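Local coordinates for uncharacterized protein (Nostoc punctiforme, PDB 2R3S) that probably transfers a methyl group from S-adenosylmethionine to a hydroxyl oxygen of a still unidentified substrate, as in related O-methyltransferases, at residues 233-238 / 266-271; 166-171 / 191-196; 151-156 / 180-185. One frame throughout, in Å; residues are numbered along the deposited sequence. Where two conformers were deposited one is given.

Contact 1. Residues 233-238 / 266-271; sequences YDLVLL and KVIVFD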
ATOM      1  N   TYR A 233       5.376  18.392 -40.270  1.00 42.71           N
ATOM      2  CA  TYR A 233       4.788  17.210 -39.630  1.00 40.28           C
ATOM      3  C   TYR A 233       3.291  17.194 -39.749  1.00 39.24           C
ATOM      4  O   TYR A 233       2.608  18.141 -39.357  1.00 40.27           O
ATOM      5  CB  TYR A 233       5.169  17.129 -38.154  1.00 39.04           C
ATOM      6  CG  TYR A 233       6.605  16.746 -37.914  1.00 37.24           C
ATOM      7  CD1 TYR A 233       6.991  15.412 -37.917  1.00 38.71           C
ATOM      8  CD2 TYR A 233       7.586  17.711 -37.693  1.00 33.05           C
ATOM      9  CE1 TYR A 233       8.313  15.046 -37.686  1.00 37.39           C
ATOM     10  CE2 TYR A 233       8.896  17.353 -37.454  1.00 38.06           C
ATOM     11  CZ  TYR A 233       9.256  16.012 -37.464  1.00 38.52           C
ATOM     12  OH  TYR A 233      10.562  15.627 -37.246  1.00 39.34           O
ATOM     13  N   ASP A 234       2.778  16.091 -40.269  1.00 40.00           N
ATOM     14  CA  ASP A 234       1.349  15.868 -40.339  1.00 41.64           C
ATOM     15  C   ASP A 234       0.708  15.489 -39.000  1.00 43.03           C
ATOM     16  O   ASP A 234      -0.494  15.720 -38.796  1.00 43.05           O
ATOM     17  CB  ASP A 234       1.081  14.792 -41.370  1.00 42.99           C
ATOM     18  CG  ASP A 234       1.611  15.186 -42.735  1.00 51.96           C
ATOM     19  OD1 ASP A 234       1.278  16.313 -43.182  1.00 53.33           O
ATOM     20  OD2 ASP A 234       2.379  14.396 -43.333  1.00 57.41           O
ATOM     21  N   LEU A 235       1.505  14.921 -38.092  1.00 43.94           N
ATOM     22  CA  LEU A 235       0.987  14.345 -36.854  1.00 41.77           C
ATOM     23  C   LEU A 235       2.070  14.372 -35.789  1.00 39.50           C
ATOM     24  O   LEU A 235       3.200  13.943 -36.033  1.00 38.32           O
ATOM     25  CB  LEU A 235       0.512  12.929 -37.149  1.00 41.01           C
ATOM     26  CG  LEU A 235      -0.010  12.032 -36.032  1.00 46.51           C
ATOM     27  CD1 LEU A 235      -1.219  12.649 -35.383  1.00 49.28           C
ATOM     28  CD2 LEU A 235      -0.346  10.655 -36.608  1.00 43.67           C
ATOM     29  N   VAL A 236       1.734  14.938 -34.631  1.00 39.02           N
ATOM     30  CA  VAL A 236       2.627  14.993 -33.457  1.00 37.55           C
ATOM     31  C   VAL A 236       1.963  14.279 -32.259  1.00 37.66           C
ATOM     32  O   VAL A 236       0.921  14.699 -31.758  1.00 36.02           O
ATOM     33  CB  VAL A 236       3.013  16.433 -33.073  1.00 35.61           C
ATOM     34  CG1 VAL A 236       3.968  16.438 -31.890  1.00 31.90           C
ATOM     35  CG2 VAL A 236       3.661  17.170 -34.278  1.00 39.41           C
ATOM     36  N   LEU A 237       2.569  13.179 -31.825  1.00 37.18           N
ATOM     37  CA  LEU A 237       2.073  12.406 -30.696  1.00 33.86           C
ATOM     38  C   LEU A 237       2.766  12.855 -29.415  1.00 32.18           C
ATOM     39  O   LEU A 237       3.978  13.025 -29.403  1.00 32.33           O
ATOM     40  CB  LEU A 237       2.335  10.920 -30.913  1.00 32.77           C
ATOM     41  CG  LEU A 237       2.043  10.370 -32.303  1.00 36.08           C
ATOM     42  CD1 LEU A 237       2.249   8.868 -32.308  1.00 28.42           C
ATOM     43  CD2 LEU A 237       0.648  10.755 -32.701  1.00 32.02           C
ATOM     44  N   LEU A 238       1.987  13.025 -28.348  1.00 30.88           N
ATOM     45  CA  LEU A 238       2.484  13.266 -27.004  1.00 31.08           C
ATOM     46  C   LEU A 238       1.892  12.219 -26.011  1.00 32.41           C
ATOM     47  O   LEU A 238       0.940  12.508 -25.249  1.00 29.79           O
ATOM     48  CB  LEU A 238       2.089  14.671 -26.573  1.00 33.07           C
ATOM     49  CG  LEU A 238       2.843  15.861 -27.154  1.00 32.32           C
ATOM     50  CD1 LEU A 238       2.011  17.181 -27.035  1.00 28.43           C
ATOM     51  CD2 LEU A 238       4.167  15.954 -26.433  1.00 26.08           C
ATOM     52  N   LYS A 266      -1.872  17.987 -36.894  1.00 49.88           N
ATOM     53  CA  LYS A 266      -2.652  17.552 -35.735  1.00 47.81           C
ATOM     54  C   LYS A 266      -1.750  17.046 -34.617  1.00 45.44           C
ATOM     55  O   LYS A 266      -0.760  16.379 -34.871  1.00 46.67           O
ATOM     56  CB  LYS A 266      -3.627  16.456 -36.158  1.00 47.31           C
ATOM     57  CG  LYS A 266      -4.966  17.010 -36.601  1.00 53.75           C
ATOM     58  CD  LYS A 266      -5.761  16.089 -37.518  1.00 58.12           C
ATOM     59  CE  LYS A 266      -5.985  16.738 -38.887  1.00 64.94           C
ATOM     60  NZ  LYS A 266      -6.779  15.890 -39.828  1.00 65.95           N
ATOM     61  N   VAL A 267      -2.100  17.368 -33.377  1.00 44.13           N
ATOM     62  CA  VAL A 267      -1.432  16.825 -32.191  1.00 42.24           C
ATOM     63  C   VAL A 267      -2.398  15.831 -31.532  1.00 40.04           C
ATOM     64  O   VAL A 267      -3.573  16.145 -31.364  1.00 37.63           O
ATOM     65  CB  VAL A 267      -1.086  17.950 -31.213  1.00 40.97           C
ATOM     66  CG1 VAL A 267      -0.368  17.420 -29.971  1.00 41.00           C
ATOM     67  CG2 VAL A 267      -0.250  19.014 -31.918  1.00 45.07           C
ATOM     68  N   ILE A 268      -1.920  14.636 -31.193  1.00 37.90           N
ATOM     69  CA  ILE A 268      -2.673  13.691 -30.348  1.00 36.41           C
ATOM     70  C   ILE A 268      -2.001  13.557 -28.979  1.00 36.02           C
ATOM     71  O   ILE A 268      -0.848  13.117 -28.877  1.00 34.75           O
ATOM     72  CB  ILE A 268      -2.750  12.309 -30.964  1.00 36.50           C
ATOM     73  CG1 ILE A 268      -3.420  12.368 -32.341  1.00 37.72           C
ATOM     74  CG2 ILE A 268      -3.541  11.347 -30.039  1.00 34.59           C
ATOM     75  CD1 ILE A 268      -3.817  10.978 -32.899  1.00 38.63           C
ATOM     76  N   VAL A 269      -2.710  13.990 -27.942  1.00 35.36           N
ATOM     77  CA  VAL A 269      -2.275  13.806 -26.551  1.00 35.25           C
ATOM     78  C   VAL A 269      -2.893  12.525 -26.009  1.00 35.07           C
ATOM     79  O   VAL A 269      -4.076  12.282 -26.183  1.00 35.31           O
ATOM     80  CB  VAL A 269      -2.636  15.021 -25.672  1.00 34.54           C
ATOM     81  CG1 VAL A 269      -2.238  14.792 -24.214  1.00 30.69           C
ATOM     82  CG2 VAL A 269      -1.952  16.264 -26.221  1.00 33.75           C
ATOM     83  N   PHE A 270      -2.067  11.675 -25.405  1.00 33.92           N
ATOM     84  CA  PHE A 270      -2.539  10.444 -24.776  1.00 33.18           C
ATOM     85  C   PHE A 270      -2.070  10.521 -23.326  1.00 33.45           C
ATOM     86  O   PHE A 270      -0.882  10.626 -23.067  1.00 31.03           O
ATOM     87  CB  PHE A 270      -2.002   9.209 -25.499  1.00 32.69           C
ATOM     88  CG  PHE A 270      -2.339   7.909 -24.815  1.00 35.31           C
ATOM     89  CD1 PHE A 270      -3.583   7.331 -24.968  1.00 38.79           C
ATOM     90  CD2 PHE A 270      -1.401   7.250 -24.021  1.00 37.37           C
ATOM     91  CE1 PHE A 270      -3.891   6.116 -24.325  1.00 38.70           C
ATOM     92  CE2 PHE A 270      -1.717   6.052 -23.390  1.00 32.93           C
ATOM     93  CZ  PHE A 270      -2.958   5.495 -23.548  1.00 34.67           C
ATOM     94  N   ASP A 271      -3.005  10.539 -22.377  1.00 32.84           N
ATOM     95  CA  ASP A 271      -2.650  10.909 -21.013  1.00 33.75           C
ATOM     96  C   ASP A 271      -3.780  10.547 -20.049  1.00 33.89           C
ATOM     97  O   ASP A 271      -4.801  10.031 -20.470  1.00 34.49           O
ATOM     98  CB  ASP A 271      -2.307  12.415 -20.956  1.00 32.97           C
ATOM     99  CG  ASP A 271      -1.129  12.739 -20.022  1.00 39.27           C
ATOM    100  OD1 ASP A 271      -1.164  12.340 -18.829  1.00 35.71           O
ATOM    101  OD2 ASP A 271      -0.174  13.423 -20.487  1.00 35.25           O
TER
HETATM  102  O   HOH W   1       1.038  13.893 -22.868  1.00 26.25           O
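Leu-238 and Leu-235 reach from strand 233-239 to the neighbouring parallel strand 265-271, on opposite faces of the Rossmann-like sheet of the methyltransferase domain. On one face the CG of Leu-238 stands beside its backbone N (chi1 -75°), and its CD1 lies across both valines of the partner strand, 3.8 Å from Val-267 CG1 and 4.1 Å from Val-269 CG2. Helix 247-260 covers this side through Leu-253 and Ile-257. On the other face Leu-235 has CG anti to its own N (chi1 176°), and its CD1 meets Ile-268 CG1 at 3.8 Å. Leu-237 instead runs side by side with Ile-268, both pointing the same way, its CD2 4.1 Å from Ile-268 CB. Val-159, on helix 149-159, touches both Leu-235 and Ile-268 here.

The backbone evidence for a parallel pair is a 17° angle between the short strand axes and five hydrogen bonds. Val-236 N and Leu-238 N donate to Lys-266 O and Ile-268 O, and Phe-270 N donates to Leu-238 O. That carbonyl has a second donor: a water gives one hydrogen bond to Leu-238 O (2.8 Å) and another to Asp-271 OD2 (2.7 Å).

Contact 2. Residues 166-171 / 191-196; sequences PLKVLD and EIFGVD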
ATOM      1  N   PRO A 166      -0.959  10.333 -42.529  1.00 72.60           N
ATOM      2  CA  PRO A 166       0.285  11.067 -42.359  1.00 68.21           C
ATOM      3  C   PRO A 166       1.412  10.552 -43.236  1.00 65.00           C
ATOM      4  O   PRO A 166       1.491   9.362 -43.555  1.00 63.52           O
ATOM      5  CB  PRO A 166       0.623  10.824 -40.897  1.00 67.36           C
ATOM      6  CG  PRO A 166       0.149   9.450 -40.663  1.00 70.42           C
ATOM      7  CD  PRO A 166      -1.080   9.260 -41.525  1.00 72.32           C
ATOM      8  N   LEU A 167       2.268  11.470 -43.641  1.00 61.80           N
ATOM      9  CA  LEU A 167       3.512  11.110 -44.256  1.00 59.27           C
ATOM     10  C   LEU A 167       4.650  11.416 -43.281  1.00 53.98           C
ATOM     11  O   LEU A 167       5.708  10.800 -43.375  1.00 54.92           O
ATOM     12  CB  LEU A 167       3.673  11.835 -45.613  1.00 61.52           C
ATOM     13  CG  LEU A 167       2.567  11.663 -46.692  1.00 63.19           C
ATOM     14  CD1 LEU A 167       3.089  12.154 -48.043  1.00 65.46           C
ATOM     15  CD2 LEU A 167       2.044  10.237 -46.852  1.00 58.07           C
ATOM     16  N   LYS A 168       4.445  12.340 -42.340  1.00 46.80           N
ATOM     17  CA  LYS A 168       5.502  12.685 -41.387  1.00 43.93           C
ATOM     18  C   LYS A 168       5.010  12.819 -39.935  1.00 42.34           C
ATOM     19  O   LYS A 168       4.153  13.650 -39.630  1.00 42.50           O
ATOM     20  CB  LYS A 168       6.222  13.954 -41.841  1.00 42.82           C
ATOM     21  CG  LYS A 168       7.646  14.061 -41.345  1.00 42.53           C
ATOM     22  CD  LYS A 168       8.345  15.277 -41.886  1.00 39.98           C
ATOM     23  CE  LYS A 168       9.665  15.489 -41.170  1.00 40.01           C
ATOM     24  NZ  LYS A 168      10.374  16.681 -41.647  1.00 41.93           N
ATOM     25  N   VAL A 169       5.601  12.019 -39.046  1.00 40.44           N
ATOM     26  CA  VAL A 169       5.134  11.847 -37.669  1.00 37.96           C
ATOM     27  C   VAL A 169       6.259  12.129 -36.664  1.00 35.30           C
ATOM     28  O   VAL A 169       7.379  11.671 -36.821  1.00 35.39           O
ATOM     29  CB  VAL A 169       4.582  10.413 -37.428  1.00 39.52           C
ATOM     30  CG1 VAL A 169       3.996  10.276 -36.003  1.00 36.92           C
ATOM     31  CG2 VAL A 169       3.545  10.064 -38.468  1.00 35.90           C
ATOM     32  N   LEU A 170       5.955  12.932 -35.661  1.00 30.72           N
ATOM     33  CA  LEU A 170       6.856  13.183 -34.565  1.00 31.42           C
ATOM     34  C   LEU A 170       6.227  12.509 -33.349  1.00 33.81           C
ATOM     35  O   LEU A 170       5.021  12.697 -33.091  1.00 32.40           O
ATOM     36  CB  LEU A 170       7.000  14.693 -34.325  1.00 31.92           C
ATOM     37  CG  LEU A 170       8.041  15.196 -33.335  1.00 30.22           C
ATOM     38  CD1 LEU A 170       9.468  14.884 -33.775  1.00 32.16           C
ATOM     39  CD2 LEU A 170       7.844  16.714 -33.127  1.00 26.99           C
ATOM     40  N   ASP A 171       7.029  11.719 -32.632  1.00 35.25           N
ATOM     41  CA  ASP A 171       6.595  11.049 -31.397  1.00 34.02           C
ATOM     42  C   ASP A 171       7.431  11.562 -30.238  1.00 33.88           C
ATOM     43  O   ASP A 171       8.548  11.107 -30.048  1.00 31.79           O
ATOM     44  CB  ASP A 171       6.720   9.531 -31.538  1.00 33.57           C
ATOM     45  CG  ASP A 171       5.921   8.755 -30.475  1.00 40.59           C
ATOM     46  OD1 ASP A 171       5.421   9.390 -29.516  1.00 31.59           O
ATOM     47  OD2 ASP A 171       5.818   7.501 -30.593  1.00 33.84           O
ATOM     48  N   GLU A 191       6.768   8.310 -42.282  1.00 42.91           N
ATOM     49  CA  GLU A 191       8.098   8.340 -41.705  1.00 43.56           C
ATOM     50  C   GLU A 191       7.957   8.869 -40.286  1.00 41.63           C
ATOM     51  O   GLU A 191       7.328   9.915 -40.082  1.00 41.84           O
ATOM     52  CB  GLU A 191       9.028   9.255 -42.512  1.00 44.36           C
ATOM     53  CG  GLU A 191       9.284   8.787 -43.961  1.00 50.16           C
ATOM     54  CD  GLU A 191      10.266   7.632 -44.061  1.00 48.85           C
ATOM     55  OE1 GLU A 191      11.153   7.510 -43.188  1.00 43.44           O
ATOM     56  OE2 GLU A 191      10.144   6.844 -45.027  1.00 58.39           O
ATOM     57  N   ILE A 192       8.564   8.164 -39.327  1.00 39.16           N
ATOM     58  CA  ILE A 192       8.413   8.441 -37.901  1.00 36.10           C
ATOM     59  C   ILE A 192       9.688   9.001 -37.305  1.00 35.10           C
ATOM     60  O   ILE A 192      10.784   8.480 -37.521  1.00 37.11           O
ATOM     61  CB  ILE A 192       8.052   7.168 -37.086  1.00 35.07           C
ATOM     62  CG1 ILE A 192       6.959   6.342 -37.776  1.00 32.86           C
ATOM     63  CG2 ILE A 192       7.647   7.555 -35.695  1.00 35.30           C
ATOM     64  CD1 ILE A 192       5.650   7.073 -38.074  1.00 36.17           C
ATOM     65  N   PHE A 193       9.545  10.080 -36.559  1.00 34.74           N
ATOM     66  CA  PHE A 193      10.654  10.659 -35.841  1.00 35.29           C
ATOM     67  C   PHE A 193      10.352  10.609 -34.350  1.00 33.86           C
ATOM     68  O   PHE A 193       9.367  11.209 -33.876  1.00 36.38           O
ATOM     69  CB  PHE A 193      10.911  12.093 -36.313  1.00 37.16           C
ATOM     70  CG  PHE A 193      11.354  12.169 -37.732  1.00 37.07           C
ATOM     71  CD1 PHE A 193      10.440  11.994 -38.754  1.00 36.99           C
ATOM     72  CD2 PHE A 193      12.676  12.388 -38.044  1.00 36.19           C
ATOM     73  CE1 PHE A 193      10.832  12.033 -40.082  1.00 42.07           C
ATOM     74  CE2 PHE A 193      13.075  12.443 -39.351  1.00 38.71           C
ATOM     75  CZ  PHE A 193      12.140  12.265 -40.382  1.00 39.54           C
ATOM     76  N   GLY A 194      11.201   9.899 -33.621  1.00 32.68           N
ATOM     77  CA  GLY A 194      11.060   9.752 -32.187  1.00 31.92           C
ATOM     78  C   GLY A 194      12.003  10.626 -31.430  1.00 32.66           C
ATOM     79  O   GLY A 194      13.201  10.632 -31.701  1.00 33.05           O
ATOM     80  N   VAL A 195      11.471  11.346 -30.449  1.00 32.22           N
ATOM     81  CA  VAL A 195      12.278  12.197 -29.591  1.00 32.11           C
ATOM     82  C   VAL A 195      12.285  11.641 -28.194  1.00 34.43           C
ATOM     83  O   VAL A 195      11.230  11.506 -27.582  1.00 36.62           O
ATOM     84  CB  VAL A 195      11.703  13.652 -29.544  1.00 30.72           C
ATOM     85  CG1 VAL A 195      12.531  14.537 -28.625  1.00 25.24           C
ATOM     86  CG2 VAL A 195      11.639  14.263 -30.944  1.00 29.71           C
ATOM     87  N   ASP A 196      13.459  11.311 -27.677  1.00 35.67           N
ATOM     88  CA  ASP A 196      13.606  10.968 -26.251  1.00 35.53           C
ATOM     89  C   ASP A 196      15.079  11.030 -25.884  1.00 34.85           C
ATOM     90  O   ASP A 196      15.917  11.358 -26.726  1.00 38.54           O
ATOM     91  CB  ASP A 196      13.042   9.566 -25.947  1.00 33.74           C
ATOM     92  CG  ASP A 196      12.382   9.475 -24.568  1.00 33.18           C
ATOM     93  OD1 ASP A 196      12.989   9.940 -23.577  1.00 32.15           O
ATOM     94  OD2 ASP A 196      11.264   8.918 -24.466  1.00 29.64           O
TER
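Strands 168-172 and 191-196 run parallel, 4.6 Å apart at the closest approach of their short axes and with 18° between their N-to-C directions, as the two strands of a beta-alpha-beta unit whose helix is 178-186. The pairing sets Val-169 against Ile-192 and Leu-170 against Phe-193. Five backbone hydrogen bonds fix this register: Glu-191, Phe-193 and Val-195 donate to Leu-167, Val-169 and Asp-171, and the return bonds go from Val-169 N to Glu-191 O and from Asp-171 N to Phe-193 O. Phe-193 N to Val-169 O and Asp-171 N to Phe-193 O are the shortest, both 2.7 Å.

On the face toward helix 178-186, a chi2 of -57° brings Ile-192 CD1 alongside Val-169, 3.6 Å from Val-169 CB and almost as near to CG2. Asp-171 shares this face, and its OD2 accepts a hydrogen bond from Gly-180 N.

On the other face the extended chain of Lys-168 passes obliquely by the Phe-193 ring, CE 3.8 Å from CE1. Lys-168 NZ is 5.3 Å from the centroid of the Phe-193 ring, at most a weak cation-pi attraction, and is hydrogen-bonded to Asn-231 O. Val-169 O lies at the ring's edge, in plane, 3.6 Å from Phe-193 CD1. Further along, Leu-170 CD1 reaches across to Val-195 CG2 at 3.6 Å.

Contact 3. Residues 151-156 / 180-185; sequences PAQLIA and GIAVAQ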
ATOM      1  N   PRO A 151      -3.438   0.458 -26.738  1.00 33.44           N
ATOM      2  CA  PRO A 151      -3.769   1.854 -27.009  1.00 34.34           C
ATOM      3  C   PRO A 151      -3.025   2.433 -28.209  1.00 35.44           C
ATOM      4  O   PRO A 151      -3.593   3.243 -28.905  1.00 34.22           O
ATOM      5  CB  PRO A 151      -3.375   2.575 -25.734  1.00 35.24           C
ATOM      6  CG  PRO A 151      -3.200   1.523 -24.705  1.00 33.60           C
ATOM      7  CD  PRO A 151      -2.889   0.258 -25.394  1.00 34.85           C
ATOM      8  N   ALA A 152      -1.774   2.004 -28.450  1.00 35.97           N
ATOM      9  CA  ALA A 152      -1.026   2.438 -29.644  1.00 35.97           C
ATOM     10  C   ALA A 152      -1.771   2.085 -30.937  1.00 37.22           C
ATOM     11  O   ALA A 152      -1.880   2.916 -31.840  1.00 38.45           O
ATOM     12  CB  ALA A 152       0.409   1.863 -29.647  1.00 32.35           C
ATOM     13  N   GLN A 153      -2.286   0.860 -31.008  1.00 37.58           N
ATOM     14  CA  GLN A 153      -3.142   0.415 -32.099  1.00 39.60           C
ATOM     15  C   GLN A 153      -4.449   1.193 -32.177  1.00 39.81           C
ATOM     16  O   GLN A 153      -4.901   1.536 -33.270  1.00 41.55           O
ATOM     17  CB  GLN A 153      -3.479  -1.078 -31.940  1.00 43.15           C
ATOM     18  CG  GLN A 153      -2.283  -2.033 -32.071  1.00 45.27           C
ATOM     19  CD  GLN A 153      -1.628  -1.945 -33.424  1.00 50.67           C
ATOM     20  OE1 GLN A 153      -2.312  -1.914 -34.445  1.00 58.08           O
ATOM     21  NE2 GLN A 153      -0.293  -1.895 -33.447  1.00 49.76           N
ATOM     22  N   LEU A 154      -5.073   1.478 -31.041  1.00 40.01           N
ATOM     23  CA  LEU A 154      -6.326   2.227 -31.067  1.00 41.69           C
ATOM     24  C   LEU A 154      -6.079   3.627 -31.630  1.00 41.28           C
ATOM     25  O   LEU A 154      -6.823   4.082 -32.488  1.00 42.46           O
ATOM     26  CB  LEU A 154      -7.012   2.309 -29.692  1.00 42.60           C
ATOM     27  CG  LEU A 154      -7.456   0.986 -29.023  1.00 46.42           C
ATOM     28  CD1 LEU A 154      -7.954   1.253 -27.587  1.00 43.50           C
ATOM     29  CD2 LEU A 154      -8.512   0.240 -29.824  1.00 46.67           C
ATOM     30  N   ILE A 155      -5.025   4.294 -31.174  1.00 40.23           N
ATOM     31  CA  ILE A 155      -4.727   5.644 -31.661  1.00 40.48           C
ATOM     32  C   ILE A 155      -4.451   5.613 -33.152  1.00 41.27           C
ATOM     33  O   ILE A 155      -4.962   6.429 -33.887  1.00 40.36           O
ATOM     34  CB  ILE A 155      -3.581   6.293 -30.899  1.00 40.44           C
ATOM     35  CG1 ILE A 155      -4.075   6.677 -29.491  1.00 39.29           C
ATOM     36  CG2 ILE A 155      -3.031   7.506 -31.691  1.00 37.03           C
ATOM     37  CD1 ILE A 155      -3.010   7.266 -28.573  1.00 40.26           C
ATOM     38  N   ALA A 156      -3.688   4.618 -33.589  1.00 45.58           N
ATOM     39  CA  ALA A 156      -3.410   4.394 -35.009  1.00 46.03           C
ATOM     40  C   ALA A 156      -4.695   4.299 -35.841  1.00 48.93           C
ATOM     41  O   ALA A 156      -4.841   5.007 -36.841  1.00 47.28           O
ATOM     42  CB  ALA A 156      -2.591   3.163 -35.174  1.00 44.00           C
ATOM     43  N   GLY A 180       4.180   5.827 -32.229  1.00 29.10           N
ATOM     44  CA  GLY A 180       4.674   6.102 -33.579  1.00 30.00           C
ATOM     45  C   GLY A 180       4.851   4.858 -34.421  1.00 31.97           C
ATOM     46  O   GLY A 180       4.562   4.873 -35.612  1.00 33.49           O
ATOM     47  N   ILE A 181       5.326   3.773 -33.802  1.00 32.41           N
ATOM     48  CA  ILE A 181       5.507   2.502 -34.496  1.00 31.61           C
ATOM     49  C   ILE A 181       4.185   1.989 -35.048  1.00 31.80           C
ATOM     50  O   ILE A 181       4.132   1.537 -36.181  1.00 31.73           O
ATOM     51  CB  ILE A 181       6.179   1.429 -33.588  1.00 31.63           C
ATOM     52  CG1 ILE A 181       7.654   1.776 -33.374  1.00 31.25           C
ATOM     53  CG2 ILE A 181       6.074   0.065 -34.201  1.00 29.37           C
ATOM     54  CD1 ILE A 181       8.296   1.202 -32.120  1.00 27.69           C
ATOM     55  N   ALA A 182       3.118   2.063 -34.265  1.00 33.22           N
ATOM     56  CA  ALA A 182       1.790   1.654 -34.753  1.00 33.09           C
ATOM     57  C   ALA A 182       1.296   2.532 -35.903  1.00 33.07           C
ATOM     58  O   ALA A 182       0.658   2.025 -36.823  1.00 34.52           O
ATOM     59  CB  ALA A 182       0.750   1.631 -33.610  1.00 32.30           C
ATOM     60  N   VAL A 183       1.551   3.839 -35.844  1.00 33.69           N
ATOM     61  CA  VAL A 183       1.230   4.715 -36.974  1.00 35.05           C
ATOM     62  C   VAL A 183       1.970   4.164 -38.211  1.00 36.39           C
ATOM     63  O   VAL A 183       1.366   3.944 -39.241  1.00 37.14           O
ATOM     64  CB  VAL A 183       1.556   6.204 -36.680  1.00 35.01           C
ATOM     65  CG1 VAL A 183       1.368   7.054 -37.904  1.00 34.47           C
ATOM     66  CG2 VAL A 183       0.671   6.719 -35.535  1.00 32.71           C
ATOM     67  N   ALA A 184       3.258   3.857 -38.076  1.00 37.72           N
ATOM     68  CA  ALA A 184       4.042   3.307 -39.193  1.00 37.51           C
ATOM     69  C   ALA A 184       3.476   1.993 -39.673  1.00 39.20           C
ATOM     70  O   ALA A 184       3.384   1.774 -40.878  1.00 38.80           O
ATOM     71  CB  ALA A 184       5.537   3.147 -38.805  1.00 38.21           C
ATOM     72  N   GLN A 185       3.048   1.123 -38.751  1.00 39.62           N
ATOM     73  CA  GLN A 185       2.485  -0.187 -39.109  0.50 40.41           C
ATOM     74  C   GLN A 185       1.251  -0.056 -40.001  1.00 42.62           C
ATOM     75  O   GLN A 185       1.042  -0.857 -40.899  1.00 43.26           O
ATOM     76  CB  GLN A 185       2.127  -0.990 -37.845  0.50 40.27           C
ATOM     77  CG  GLN A 185       1.116  -2.133 -38.050  0.50 39.95           C
ATOM     78  CD  GLN A 185       0.546  -2.677 -36.748  0.50 39.97           C
ATOM     79  OE1 GLN A 185       1.108  -2.474 -35.677  0.50 38.62           O
ATOM     80  NE2 GLN A 185      -0.576  -3.378 -36.844  0.50 36.62           N
TER
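Different first torsions bring the amides of Gln-153 and Gln-185 together across the helix pair 149-159 and 178-186. Gln-153 has CG beside its backbone N, anti to the carbonyl carbon (chi1 -66°), and bends again at chi2, which turns CD out of line with the chain before it. In the conformer described, Gln-185 has CG anti to the backbone N and continues extended. The side chains meet at about a right angle, with their amide planes 31° apart. Gln-153 NE2 donates to Gln-185 OE1 at 2.7 Å, approaching from a position tilted out of the acceptor's carbonyl plane.

Beneath this polar bridge the packing is almost all alanine. Ala-182 CB points at the other helix and enters between Ala-152 and Ala-156, one helical turn apart: it lies 4.0 Å from Ala-152 CB and 4.0 Å from Ala-156 CB. Its closest neighbour is a backbone atom, Ala-152 O at 3.4 Å, and Gln-153 NE2 lies 3.7 Å from Ala-182 CB. Ala-156 CB in turn rests 3.8 Å from Ala-182 O. Such small residues allow the short helix axes to approach to 8.2 Å while crossing at -50°.

These helices pack on the same face of the Rossmann-like sheet, where Ile-155 touches Ile-268 and Phe-270, and Val-183 touches Val-169. Gln-153 OE1 also accepts a hydrogen bond from His-186 NE2, so both ends of this amide are tied to helix 178-186, which restricts its rotation. Gln-185 is solvent-exposed and was modelled in two conformers, which indicates mobility; its bond to Gln-153 is that of the conformer described. The chemistry implies a close alanine interface joined by one amide bond whose exposed partner is mobile, while His-186 gives Gln-153 OE1 a second anchor.

Of the elements involved, helix 149-159 comes first along the chain, then strand 168-172, helix 178-186 and strand 191-196. Contact 3 closes a loop from the first helix to the second, contact 2 from the first strand to the second; because their segments alternate, these two loops cross. Contact 1 follows in series, closing the later connection through helix 247-260. Strands 168-172 and 233-239 are sheet neighbours, joined by Leu-237 N to Leu-170 O, so contacts 1 and 2 together span four consecutive parallel strands. Contact 3 lays its helices against that sheet: Gly-180 meets Leu-237 CD1 of contact 1, and Ala-184 meets Ile-192 of contact 2.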